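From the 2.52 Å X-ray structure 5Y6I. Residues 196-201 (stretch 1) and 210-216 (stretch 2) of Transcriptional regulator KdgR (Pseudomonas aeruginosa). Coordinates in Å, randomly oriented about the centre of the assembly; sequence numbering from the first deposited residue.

Stretch 1 196-201: RGLHAI
Stretch 2 (210-216) EALSAPV

The two stretches meet as neighbouring antiparallel strands, 199-201 against 210-216, whose axes approach to 4.8 Å with 163° between their N-to-C directions. Register follows from the CA spacings: H199 pairs with S213 and I201 with A211 as hydrogen-bonded pairs, CA to CA 5.2 and 5.4 Å, whereas A200 and L212 form the narrower non-hydrogen-bonded pair, CA to CA 4.5 Å. Each wide pair closes a two-bond ring. H199 N donates to S213 O at 2.8 Å, and S213 N returns to H199 O at 2.9 Å with a more bent N-H...O angle (136° against 148°). I201 N reaches A211 O at 3.2 Å, nearly straight at 169°, and A211 N reaches I201 O at 3.1 Å, 154°. Three of these four carbonyls also receive CA-H...O contacts: L212 CA lies 3.5 Å from H199 O, A200 CA 3.6 Å from A211 O, and E210 CA 3.3 Å from I201 O.

The approach to the strand begins at R196, the helical residue (phi/psi -104/-24) before G197. G197 leaves helical geometry at 80/-4, a positive phi that favours glycine, and its O lies 3.2 Å from P215 CD. L198 is then almost fully extended at -150/-179, and phi/psi from H199 to I201 are -151/137, -108/147 and -136/138. Stretch 2 is extended throughout, from E210 at -108/134 to V216 at -118/131.

Side chains alternate across the sheet. A200 and L212 share one face; H199, I201, A211 and S213 share the other. L212 takes chi1 t (-164°) and chi2 p (77°), which brings the end of its side chain nearer stretch 1 and sets CD1 3.6 Å from A200 CB, a close apolar contact against a methyl. I201 has chi1 p (71°) and chi2 t (157°); its CG1 packs 3.7 Å from A211 CB, so the small alanine is met by the longer branch of isoleucine.

On that same face H199 is t (-166°) with chi2 64°, and the end of its side chain leads away from stretch 2; its pairing with S213 therefore rests on the backbone. S213 is m (-55°), its OG hydrogen-bonded elsewhere in the structure. L198, p/m (54°, -68°), points its CA-to-CB bond sideways, yet its CB comes 3.0 Å from S213 O, a tight approach, and 4.1 Å from A214 CB. E210 is m/p (-83°, 62°) with chi3 20°, while V216 is t (-179°) and beyond reach of stretch 1. Together the stretches bury 385 Å².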

# COMPACT_ATOMS: atom_id res chain seq x y z
N ARG A 196 -16.67 -16.48 -5.88
CA ARG A 196 -17.53 -16.46 -4.71
C ARG A 196 -16.99 -15.61 -3.57
O ARG A 196 -17.76 -15.19 -2.71
CB ARG A 196 -17.76 -17.89 -4.18
CG ARG A 196 -18.44 -18.81 -5.17
CD ARG A 196 -18.73 -20.19 -4.57
NE ARG A 196 -17.84 -21.22 -5.09
CZ ARG A 196 -16.90 -21.85 -4.38
NH1 ARG A 196 -16.72 -21.56 -3.09
NH2 ARG A 196 -16.15 -22.79 -4.95
N GLY A 197 -15.68 -15.39 -3.52
CA GLY A 197 -15.11 -14.50 -2.54
C GLY A 197 -14.91 -15.06 -1.14
O GLY A 197 -14.36 -14.35 -0.28
N LEU A 198 -15.33 -16.30 -0.88
CA LEU A 198 -15.00 -16.97 0.38
C LEU A 198 -14.92 -18.46 0.11
O LEU A 198 -15.13 -18.93 -1.02
CB LEU A 198 -16.02 -16.65 1.49
CG LEU A 198 -17.54 -16.84 1.41
CD1 LEU A 198 -18.18 -15.90 0.44
CD2 LEU A 198 -17.96 -18.26 1.07
N HIS A 199 -14.65 -19.22 1.17
CA HIS A 199 -14.61 -20.67 1.04
C HIS A 199 -14.97 -21.34 2.36
O HIS A 199 -14.51 -20.94 3.42
CB HIS A 199 -13.23 -21.17 0.61
CG HIS A 199 -13.24 -22.58 0.15
ND1 HIS A 199 -13.94 -22.99 -0.96
CD2 HIS A 199 -12.70 -23.70 0.69
CE1 HIS A 199 -13.80 -24.30 -1.11
NE2 HIS A 199 -13.06 -24.75 -0.11
N ALA A 200 -15.79 -22.40 2.25
CA ALA A 200 -16.19 -23.24 3.37
C ALA A 200 -15.50 -24.60 3.28
O ALA A 200 -15.25 -25.11 2.19
CB ALA A 200 -17.71 -23.43 3.38
N ILE A 201 -15.20 -25.18 4.44
CA ILE A 201 -14.66 -26.54 4.53
C ILE A 201 -15.37 -27.29 5.65
O ILE A 201 -15.59 -26.74 6.75
CB ILE A 201 -13.14 -26.58 4.77
CG1 ILE A 201 -12.78 -26.12 6.19
CG2 ILE A 201 -12.41 -25.80 3.68
CD1 ILE A 201 -11.44 -26.62 6.71
N GLU A 210 -15.91 -27.32 11.23
CA GLU A 210 -16.22 -26.61 10.01
C GLU A 210 -15.68 -25.19 10.08
O GLU A 210 -15.85 -24.51 11.10
CB GLU A 210 -17.73 -26.62 9.75
CG GLU A 210 -18.25 -27.89 9.09
CD GLU A 210 -18.03 -29.15 9.91
OE1 GLU A 210 -17.81 -29.02 11.13
OE2 GLU A 210 -18.07 -30.27 9.34
N ALA A 211 -15.02 -24.76 9.02
CA ALA A 211 -14.46 -23.42 8.95
C ALA A 211 -15.06 -22.65 7.79
O ALA A 211 -15.74 -23.21 6.92
CB ALA A 211 -12.93 -23.46 8.82
N LEU A 212 -14.83 -21.35 7.80
CA LEU A 212 -15.29 -20.45 6.76
C LEU A 212 -14.25 -19.35 6.68
O LEU A 212 -13.75 -18.89 7.71
CB LEU A 212 -16.66 -19.88 7.09
CG LEU A 212 -17.46 -19.23 5.97
CD1 LEU A 212 -18.07 -20.31 5.09
CD2 LEU A 212 -18.54 -18.31 6.54
N SER A 213 -13.91 -18.94 5.45
CA SER A 213 -12.76 -18.08 5.22
C SER A 213 -13.03 -17.10 4.10
O SER A 213 -13.56 -17.48 3.04
CB SER A 213 -11.53 -18.90 4.85
OG SER A 213 -11.26 -19.86 5.84
N ALA A 214 -12.59 -15.85 4.30
CA ALA A 214 -12.66 -14.79 3.32
C ALA A 214 -11.38 -13.98 3.38
O ALA A 214 -10.73 -13.91 4.43
CB ALA A 214 -13.86 -13.86 3.56
N PRO A 215 -10.98 -13.37 2.27
CA PRO A 215 -9.74 -12.59 2.24
C PRO A 215 -9.94 -11.11 2.54
O PRO A 215 -11.00 -10.53 2.29
CB PRO A 215 -9.26 -12.78 0.79
CG PRO A 215 -10.56 -12.89 0.01
CD PRO A 215 -11.50 -13.65 0.92
N VAL A 216 -8.86 -10.51 3.04
CA VAL A 216 -8.79 -9.08 3.34
C VAL A 216 -7.71 -8.43 2.47
O VAL A 216 -6.57 -8.92 2.42
CB VAL A 216 -8.50 -8.84 4.84
CG1 VAL A 216 -8.46 -7.35 5.13
CG2 VAL A 216 -9.54 -9.60 5.73